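Long-range contact in Low molecular weight phosphotyrosine phosphatase family protein (Streptococcus pyogenes, PDB 5GOT), which probably hydrolyses phosphotyrosine in proteins, acting as a low molecular weight protein tyrosine phosphatase: residues A[76-90]-A[96-108]. Sequence-based numbering, arbitrary orientation.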
ATOM      1  N   PHE A  76     -11.720   7.143   3.863  1.00 26.65           N
ATOM      2  CA  PHE A  76     -11.348   8.420   3.254  1.00 29.56           C
ATOM      3  C   PHE A  76     -11.268   9.536   4.289  1.00 29.64           C
ATOM      4  O   PHE A  76     -10.480  10.473   4.122  1.00 31.80           O
ATOM      5  CB  PHE A  76     -12.337   8.814   2.156  1.00 30.24           C
ATOM      6  CG  PHE A  76     -12.138   8.094   0.860  1.00 30.02           C
ATOM      7  CD1 PHE A  76     -11.145   8.501  -0.032  1.00 31.75           C
ATOM      8  CD2 PHE A  76     -12.963   7.041   0.505  1.00 27.52           C
ATOM      9  CE1 PHE A  76     -10.977   7.848  -1.250  1.00 29.07           C
ATOM     10  CE2 PHE A  76     -12.800   6.383  -0.706  1.00 32.60           C
ATOM     11  CZ  PHE A  76     -11.802   6.788  -1.588  1.00 31.41           C
ATOM     12  N   ASN A  77     -12.073   9.452   5.361  1.00 30.09           N
ATOM     13  CA  ASN A  77     -12.036  10.462   6.417  1.00 31.34           C
ATOM     14  C   ASN A  77     -10.889  10.231   7.389  1.00 31.99           C
ATOM     15  O   ASN A  77     -10.285  11.194   7.883  1.00 36.96           O
ATOM     16  CB  ASN A  77     -13.357  10.474   7.190  1.00 33.79           C
ATOM     17  CG  ASN A  77     -14.426  11.292   6.500  1.00 37.52           C
ATOM     18  OD1 ASN A  77     -14.524  12.500   6.714  1.00 41.78           O
ATOM     19  ND2 ASN A  77     -15.229  10.639   5.659  1.00 35.43           N
ATOM     20  N   THR A  78     -10.586   8.965   7.677  1.00 27.64           N
ATOM     21  CA  THR A  78      -9.626   8.625   8.721  1.00 28.09           C
ATOM     22  C   THR A  78      -8.178   8.691   8.237  1.00 28.14           C
ATOM     23  O   THR A  78      -7.303   9.172   8.965  1.00 27.22           O
ATOM     24  CB  THR A  78      -9.929   7.226   9.256  1.00 36.50           C
ATOM     25  OG1 THR A  78     -11.329   7.126   9.541  1.00 35.96           O
ATOM     26  CG2 THR A  78      -9.123   6.957  10.528  1.00 33.83           C
ATOM     27  N   PHE A  79      -7.882   8.184   7.044  1.00 25.45           N
ATOM     28  CA  PHE A  79      -6.485   8.093   6.628  1.00 25.60           C
ATOM     29  C   PHE A  79      -5.947   9.458   6.218  1.00 27.77           C
ATOM     30  O   PHE A  79      -6.665  10.289   5.659  1.00 29.20           O
ATOM     31  CB  PHE A  79      -6.323   7.078   5.491  1.00 24.63           C
ATOM     32  CG  PHE A  79      -6.418   5.648   5.953  1.00 24.28           C
ATOM     33  CD1 PHE A  79      -5.355   5.045   6.620  1.00 28.41           C
ATOM     34  CD2 PHE A  79      -7.570   4.917   5.744  1.00 21.92           C
ATOM     35  CE1 PHE A  79      -5.447   3.724   7.062  1.00 25.78           C
ATOM     36  CE2 PHE A  79      -7.677   3.600   6.200  1.00 24.72           C
ATOM     37  CZ  PHE A  79      -6.607   3.009   6.853  1.00 26.03           C
ATOM     38  N   ASP A  80      -4.679   9.698   6.542  1.00 28.31           N
ATOM     39  CA  ASP A  80      -4.006  10.917   6.121  1.00 26.31           C
ATOM     40  C   ASP A  80      -3.479  10.817   4.697  1.00 27.20           C
ATOM     41  O   ASP A  80      -3.469  11.812   3.969  1.00 23.16           O
ATOM     42  CB  ASP A  80      -2.856  11.223   7.077  1.00 28.99           C
ATOM     43  CG  ASP A  80      -3.326  11.407   8.504  1.00 32.77           C
ATOM     44  OD1 ASP A  80      -4.366  12.081   8.696  1.00 31.29           O
ATOM     45  OD2 ASP A  80      -2.662  10.877   9.422  1.00 30.46           O
ATOM     46  N   TYR A  81      -3.034   9.633   4.288  1.00 25.34           N
ATOM     47  CA  TYR A  81      -2.451   9.438   2.976  1.00 23.02           C
ATOM     48  C   TYR A  81      -3.023   8.159   2.395  1.00 25.31           C
ATOM     49  O   TYR A  81      -2.933   7.099   3.015  1.00 25.06           O
ATOM     50  CB  TYR A  81      -0.923   9.353   3.055  1.00 24.71           C
ATOM     51  CG  TYR A  81      -0.286  10.496   3.815  1.00 29.93           C
ATOM     52  CD1 TYR A  81      -0.135  10.438   5.198  1.00 28.46           C
ATOM     53  CD2 TYR A  81       0.166  11.631   3.152  1.00 26.36           C
ATOM     54  CE1 TYR A  81       0.446  11.482   5.902  1.00 29.58           C
ATOM     55  CE2 TYR A  81       0.746  12.686   3.848  1.00 28.68           C
ATOM     56  CZ  TYR A  81       0.885  12.602   5.222  1.00 31.83           C
ATOM     57  OH  TYR A  81       1.464  13.636   5.926  1.00 33.41           O
ATOM     58  N   ILE A  82      -3.616   8.266   1.219  1.00 24.17           N
ATOM     59  CA  ILE A  82      -4.213   7.140   0.526  1.00 22.71           C
ATOM     60  C   ILE A  82      -3.441   7.017  -0.772  1.00 25.00           C
ATOM     61  O   ILE A  82      -3.520   7.901  -1.633  1.00 24.01           O
ATOM     62  CB  ILE A  82      -5.709   7.354   0.287  1.00 22.81           C
ATOM     63  CG1 ILE A  82      -6.373   7.666   1.631  1.00 23.35           C
ATOM     64  CG2 ILE A  82      -6.311   6.136  -0.357  1.00 21.68           C
ATOM     65  CD1 ILE A  82      -7.767   8.244   1.537  1.00 28.95           C
ATOM     66  N   ILE A  83      -2.665   5.943  -0.898  1.00 19.29           N
ATOM     67  CA  ILE A  83      -1.612   5.850  -1.898  1.00 18.64           C
ATOM     68  C   ILE A  83      -1.994   4.726  -2.857  1.00 20.11           C
ATOM     69  O   ILE A  83      -2.009   3.556  -2.472  1.00 20.07           O
ATOM     70  CB  ILE A  83      -0.240   5.608  -1.246  1.00 22.29           C
ATOM     71  CG1 ILE A  83       0.075   6.722  -0.237  1.00 21.63           C
ATOM     72  CG2 ILE A  83       0.857   5.495  -2.292  1.00 17.85           C
ATOM     73  CD1 ILE A  83       1.354   6.523   0.544  1.00 19.88           C
ATOM     74  N   GLY A  84      -2.330   5.087  -4.093  1.00 19.37           N
ATOM     75  CA  GLY A  84      -2.721   4.100  -5.081  1.00 18.89           C
ATOM     76  C   GLY A  84      -1.499   3.540  -5.794  1.00 19.21           C
ATOM     77  O   GLY A  84      -0.520   4.242  -6.034  1.00 17.96           O
ATOM     78  N   MET A  85      -1.558   2.240  -6.117  1.00 18.66           N
ATOM     79  CA  MET A  85      -0.374   1.572  -6.640  1.00 19.39           C
ATOM     80  C   MET A  85      -0.114   1.883  -8.111  1.00 20.36           C
ATOM     81  O   MET A  85       1.038   1.776  -8.552  1.00 22.40           O
ATOM     82  CB  MET A  85      -0.479   0.054  -6.394  1.00 19.04           C
ATOM     83  CG  MET A  85      -0.588  -0.310  -4.903  1.00 17.64           C
ATOM     84  SD  MET A  85       0.683   0.449  -3.821  1.00 21.60           S
ATOM     85  CE  MET A  85       2.165  -0.390  -4.423  1.00 20.85           C
ATOM     86  N   ASP A  86      -1.136   2.266  -8.879  1.00 20.77           N
ATOM     87  CA  ASP A  86      -0.932   2.766 -10.236  1.00 23.76           C
ATOM     88  C   ASP A  86      -1.988   3.829 -10.521  1.00 24.75           C
ATOM     89  O   ASP A  86      -2.884   4.075  -9.712  1.00 20.88           O
ATOM     90  CB  ASP A  86      -0.941   1.633 -11.293  1.00 29.86           C
ATOM     91  CG  ASP A  86      -2.323   0.959 -11.482  1.00 28.76           C
ATOM     92  OD1 ASP A  86      -3.379   1.581 -11.248  1.00 27.14           O
ATOM     93  OD2 ASP A  86      -2.345  -0.220 -11.915  1.00 30.80           O
ATOM     94  N   SER A  87      -1.877   4.457 -11.698  1.00 25.07           N
ATOM     95  CA  SER A  87      -2.723   5.606 -12.004  1.00 28.66           C
ATOM     96  C   SER A  87      -4.194   5.223 -12.089  1.00 31.88           C
ATOM     97  O   SER A  87      -5.063   6.057 -11.811  1.00 31.36           O
ATOM     98  CB  SER A  87      -2.275   6.261 -13.310  1.00 30.84           C
ATOM     99  OG  SER A  87      -2.486   5.386 -14.399  1.00 37.36           O
ATOM    100  N   ASP A  88      -4.498   3.985 -12.489  1.00 32.07           N
ATOM    101  CA  ASP A  88      -5.891   3.537 -12.471  1.00 32.24           C
ATOM    102  C   ASP A  88      -6.453   3.556 -11.058  1.00 26.44           C
ATOM    103  O   ASP A  88      -7.597   3.976 -10.843  1.00 26.77           O
ATOM    104  CB  ASP A  88      -6.024   2.129 -13.060  1.00 31.09           C
ATOM    105  CG  ASP A  88      -5.707   2.074 -14.545  1.00 39.69           C
ATOM    106  OD1 ASP A  88      -6.009   3.056 -15.256  1.00 42.15           O
ATOM    107  OD2 ASP A  88      -5.167   1.034 -14.997  1.00 39.62           O
ATOM    108  N   ASN A  89      -5.679   3.070 -10.080  1.00 24.78           N
ATOM    109  CA  ASN A  89      -6.160   3.113  -8.701  1.00 25.75           C
ATOM    110  C   ASN A  89      -6.396   4.545  -8.263  1.00 26.80           C
ATOM    111  O   ASN A  89      -7.371   4.844  -7.564  1.00 25.64           O
ATOM    112  CB  ASN A  89      -5.164   2.447  -7.750  1.00 22.46           C
ATOM    113  CG  ASN A  89      -4.741   1.078  -8.205  1.00 25.50           C
ATOM    114  OD1 ASN A  89      -3.559   0.727  -8.121  1.00 23.62           O
ATOM    115  ND2 ASN A  89      -5.703   0.282  -8.675  1.00 24.98           N
ATOM    116  N   VAL A  90      -5.503   5.448  -8.669  1.00 24.58           N
ATOM    117  CA  VAL A  90      -5.624   6.845  -8.271  1.00 22.01           C
ATOM    118  C   VAL A  90      -6.903   7.452  -8.836  1.00 25.93           C
ATOM    119  O   VAL A  90      -7.669   8.107  -8.114  1.00 30.16           O
ATOM    120  CB  VAL A  90      -4.371   7.633  -8.706  1.00 23.86           C
ATOM    121  CG1 VAL A  90      -4.641   9.133  -8.637  1.00 26.16           C
ATOM    122  CG2 VAL A  90      -3.200   7.276  -7.803  1.00 19.70           C
ATOM    123  N   MET A  96     -14.738   7.497  -6.938  1.00 37.71           N
ATOM    124  CA  MET A  96     -15.593   6.860  -5.944  1.00 35.08           C
ATOM    125  C   MET A  96     -15.785   7.731  -4.710  1.00 35.36           C
ATOM    126  O   MET A  96     -16.786   7.567  -4.001  1.00 38.21           O
ATOM    127  CB  MET A  96     -15.040   5.480  -5.560  1.00 37.07           C
ATOM    128  CG  MET A  96     -13.748   5.474  -4.761  1.00 33.56           C
ATOM    129  SD  MET A  96     -13.099   3.790  -4.594  1.00 32.13           S
ATOM    130  CE  MET A  96     -14.432   2.991  -3.666  1.00 28.34           C
ATOM    131  N   SER A  97     -14.880   8.679  -4.454  1.00 33.41           N
ATOM    132  CA  SER A  97     -15.054   9.634  -3.365  1.00 36.54           C
ATOM    133  C   SER A  97     -15.515  11.011  -3.847  1.00 33.45           C
ATOM    134  O   SER A  97     -15.494  11.962  -3.057  1.00 33.91           O
ATOM    135  CB  SER A  97     -13.755   9.772  -2.563  1.00 32.39           C
ATOM    136  OG  SER A  97     -12.717  10.300  -3.371  1.00 32.87           O
ATOM    137  N   GLN A  98     -15.911  11.140  -5.119  1.00 34.34           N
ATOM    138  CA  GLN A  98     -16.396  12.406  -5.702  1.00 39.01           C
ATOM    139  C   GLN A  98     -15.445  13.566  -5.427  1.00 36.09           C
ATOM    140  O   GLN A  98     -15.865  14.692  -5.142  1.00 38.42           O
ATOM    141  CB  GLN A  98     -17.800  12.759  -5.210  1.00 41.72           C
ATOM    142  CG  GLN A  98     -18.813  11.654  -5.355  1.00 40.31           C
ATOM    143  CD  GLN A  98     -19.121  11.032  -4.019  1.00 46.68           C
ATOM    144  OE1 GLN A  98     -19.564  11.722  -3.100  1.00 54.88           O
ATOM    145  NE2 GLN A  98     -18.867   9.732  -3.888  1.00 42.58           N
ATOM    146  N   HIS A  99     -14.153  13.282  -5.488  1.00 34.96           N
ATOM    147  CA  HIS A  99     -13.118  14.308  -5.461  1.00 30.20           C
ATOM    148  C   HIS A  99     -13.161  15.152  -4.194  1.00 31.88           C
ATOM    149  O   HIS A  99     -12.665  16.283  -4.185  1.00 36.50           O
ATOM    150  CB  HIS A  99     -13.219  15.195  -6.704  1.00 32.93           C
ATOM    151  CG  HIS A  99     -12.900  14.480  -7.981  1.00 30.88           C
ATOM    152  ND1 HIS A  99     -11.624  14.419  -8.500  1.00 26.85           N
ATOM    153  CD2 HIS A  99     -13.690  13.809  -8.850  1.00 35.33           C
ATOM    154  CE1 HIS A  99     -11.642  13.744  -9.634  1.00 32.07           C
ATOM    155  NE2 HIS A  99     -12.883  13.358  -9.867  1.00 39.15           N
ATOM    156  N   GLN A 100     -13.734  14.619  -3.111  1.00 30.56           N
ATOM    157  CA  GLN A 100     -13.828  15.330  -1.842  1.00 31.32           C
ATOM    158  C   GLN A 100     -12.524  15.330  -1.056  1.00 33.01           C
ATOM    159  O   GLN A 100     -12.385  16.118  -0.108  1.00 30.87           O
ATOM    160  CB  GLN A 100     -14.924  14.714  -0.977  1.00 33.71           C
ATOM    161  CG  GLN A 100     -16.294  14.685  -1.620  1.00 37.72           C
ATOM    162  CD  GLN A 100     -17.324  13.974  -0.741  1.00 45.81           C
ATOM    163  OE1 GLN A 100     -17.863  12.927  -1.118  1.00 44.46           O
ATOM    164  NE2 GLN A 100     -17.600  14.541   0.435  1.00 42.24           N
ATOM    165  N   TRP A 101     -11.569  14.477  -1.438  1.00 26.18           N
ATOM    166  CA  TRP A 101     -10.358  14.233  -0.670  1.00 29.89           C
ATOM    167  C   TRP A 101      -9.121  14.151  -1.562  1.00 29.03           C
ATOM    168  O   TRP A 101      -8.171  13.432  -1.233  1.00 25.25           O
ATOM    169  CB  TRP A 101     -10.471  12.925   0.111  1.00 30.76           C
ATOM    170  CG  TRP A 101     -11.716  12.813   0.914  1.00 33.46           C
ATOM    171  CD1 TRP A 101     -12.870  12.140   0.581  1.00 32.11           C
ATOM    172  CD2 TRP A 101     -11.940  13.395   2.193  1.00 33.90           C
ATOM    173  NE1 TRP A 101     -13.799  12.275   1.597  1.00 38.67           N
ATOM    174  CE2 TRP A 101     -13.251  13.040   2.595  1.00 37.78           C
ATOM    175  CE3 TRP A 101     -11.161  14.185   3.044  1.00 33.14           C
ATOM    176  CZ2 TRP A 101     -13.789  13.449   3.808  1.00 39.49           C
ATOM    177  CZ3 TRP A 101     -11.698  14.581   4.260  1.00 35.33           C
ATOM    178  CH2 TRP A 101     -12.996  14.217   4.626  1.00 38.70           C
ATOM    179  N   ASP A 102      -9.110  14.856  -2.697  1.00 25.50           N
ATOM    180  CA  ASP A 102      -8.058  14.599  -3.680  1.00 25.62           C
ATOM    181  C   ASP A 102      -6.675  14.879  -3.115  1.00 24.06           C
ATOM    182  O   ASP A 102      -5.698  14.254  -3.540  1.00 25.32           O
ATOM    183  CB  ASP A 102      -8.293  15.419  -4.942  1.00 26.89           C
ATOM    184  CG  ASP A 102      -9.374  14.840  -5.801  1.00 27.54           C
ATOM    185  OD1 ASP A 102      -9.903  13.770  -5.442  1.00 27.09           O
ATOM    186  OD2 ASP A 102      -9.686  15.440  -6.844  1.00 29.17           O
ATOM    187  N   SER A 103      -6.568  15.790  -2.144  1.00 23.86           N
ATOM    188  CA  SER A 103      -5.260  16.120  -1.598  1.00 25.26           C
ATOM    189  C   SER A 103      -4.708  15.054  -0.659  1.00 23.28           C
ATOM    190  O   SER A 103      -3.531  15.139  -0.284  1.00 24.32           O
ATOM    191  CB  SER A 103      -5.293  17.474  -0.873  1.00 22.54           C
ATOM    192  OG  SER A 103      -5.878  17.344   0.402  1.00 28.39           O
ATOM    193  N   LYS A 104      -5.484  14.046  -0.268  1.00 25.83           N
ATOM    194  CA  LYS A 104      -4.865  12.918   0.424  1.00 22.95           C
ATOM    195  C   LYS A 104      -4.544  11.741  -0.497  1.00 24.10           C
ATOM    196  O   LYS A 104      -4.038  10.722  -0.016  1.00 22.20           O
ATOM    197  CB  LYS A 104      -5.727  12.444   1.605  1.00 27.92           C
ATOM    198  CG  LYS A 104      -7.172  12.842   1.577  1.00 33.41           C
ATOM    199  CD  LYS A 104      -7.969  12.185   2.715  1.00 33.46           C
ATOM    200  CE  LYS A 104      -7.766  12.872   4.067  1.00 31.45           C
ATOM    201  NZ  LYS A 104      -8.690  12.284   5.103  1.00 28.14           N
ATOM    202  N   ILE A 105      -4.780  11.855  -1.801  1.00 21.74           N
ATOM    203  CA  ILE A 105      -4.606  10.727  -2.718  1.00 21.51           C
ATOM    204  C   ILE A 105      -3.328  10.913  -3.530  1.00 24.56           C
ATOM    205  O   ILE A 105      -3.130  11.954  -4.176  1.00 20.11           O
ATOM    206  CB  ILE A 105      -5.843  10.564  -3.614  1.00 20.81           C
ATOM    207  CG1 ILE A 105      -7.070  10.273  -2.717  1.00 22.98           C
ATOM    208  CG2 ILE A 105      -5.644   9.449  -4.624  1.00 22.23           C
ATOM    209  CD1 ILE A 105      -8.398  10.181  -3.458  1.00 26.38           C
ATOM    210  N   TYR A 106      -2.463   9.891  -3.499  1.00 23.92           N
ATOM    211  CA  TYR A 106      -1.127   9.921  -4.078  1.00 19.42           C
ATOM    212  C   TYR A 106      -0.894   8.694  -4.950  1.00 21.21           C
ATOM    213  O   TYR A 106      -1.478   7.632  -4.731  1.00 21.98           O
ATOM    214  CB  TYR A 106      -0.022   9.920  -3.002  1.00 19.91           C
ATOM    215  CG  TYR A 106      -0.018  11.089  -2.024  1.00 23.42           C
ATOM    216  CD1 TYR A 106      -0.920  11.135  -0.966  1.00 22.91           C
ATOM    217  CD2 TYR A 106       0.926  12.111  -2.129  1.00 24.54           C
ATOM    218  CE1 TYR A 106      -0.912  12.182  -0.056  1.00 22.31           C
ATOM    219  CE2 TYR A 106       0.944  13.174  -1.212  1.00 23.43           C
ATOM    220  CZ  TYR A 106       0.025  13.189  -0.178  1.00 24.01           C
ATOM    221  OH  TYR A 106       0.008  14.212   0.753  1.00 27.51           O
ATOM    222  N   LEU A 107      -0.001   8.842  -5.919  1.00 19.04           N
ATOM    223  CA  LEU A 107       0.510   7.713  -6.682  1.00 20.68           C
ATOM    224  C   LEU A 107       1.728   7.131  -5.970  1.00 21.73           C
ATOM    225  O   LEU A 107       2.645   7.868  -5.599  1.00 21.43           O
ATOM    226  CB  LEU A 107       0.879   8.150  -8.100  1.00 20.74           C
ATOM    227  CG  LEU A 107       1.402   7.040  -9.017  1.00 21.57           C
ATOM    228  CD1 LEU A 107       0.324   5.999  -9.252  1.00 19.38           C
ATOM    229  CD2 LEU A 107       1.852   7.647 -10.343  1.00 25.07           C
ATOM    230  N   PHE A 108       1.743   5.802  -5.807  1.00 18.46           N
ATOM    231  CA  PHE A 108       2.821   5.146  -5.069  1.00 18.87           C
ATOM    232  C   PHE A 108       4.206   5.501  -5.604  1.00 22.12           C
ATOM    233  O   PHE A 108       5.131   5.739  -4.819  1.00 20.90           O
ATOM    234  CB  PHE A 108       2.628   3.624  -5.087  1.00 16.13           C
ATOM    235  CG  PHE A 108       3.677   2.880  -4.319  1.00 17.34           C
ATOM    236  CD1 PHE A 108       3.560   2.716  -2.945  1.00 20.20           C
ATOM    237  CD2 PHE A 108       4.771   2.316  -4.973  1.00 19.97           C
ATOM    238  CE1 PHE A 108       4.525   2.025  -2.225  1.00 18.81           C
ATOM    239  CE2 PHE A 108       5.733   1.622  -4.267  1.00 20.38           C
ATOM    240  CZ  PHE A 108       5.615   1.482  -2.885  1.00 20.06           C
TER
HETATM  241  O   HOH W   1      -9.752  14.213   7.027  1.00 38.52           O
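Strands 81-84 and 105-107 run parallel, their short axes at 35° and 4.6 Å apart at closest approach, and are joined by four backbone hydrogen bonds, Ile82 N to Lys104 O, Tyr106 N to Ile82 O, Gly84 N to Tyr106 O and Phe108 N to Gly84 O. Lys104 ties a helix end to a sheet edge: its chain, turned to an off-rotamer chi1 of 20° and bent again at chi3, lets NZ donate hydrogen bonds to Phe76 O (2.7 Å) and Phe79 O (2.9 Å), while a water links NZ to Asn77 O. Ser97 CB sits over one face of the Phe76 ring, 3.7 Å from the centroid, and Phe76 CB rests on the five-membered ring of Trp101, with Ile105 CD1 at the phenyl edge. On the sheet face bearing Ile83 and Tyr106, Tyr81 CD2 meets Tyr106 CE1 at 3.4 Å, the ring planes 44° apart. Met85 CE makes a CH-pi contact over the Phe108 ring face, 3.7 Å from the centroid, with SD oblique to the same ring in a Met-aromatic contact. Leu107 CD1 reaches Asp86 C at 3.4 Å, just where Asp86 and Asn89 make the capping box that starts helix 87-96. That helix is the crossover of this beta-alpha-beta unit; strand 2-8 pairs with the far side of 81-84, Trp136 of helix 122-140 meets Tyr106 and Phe108, and Asp86 forms a salt bridge to Arg14 of helix 14-23.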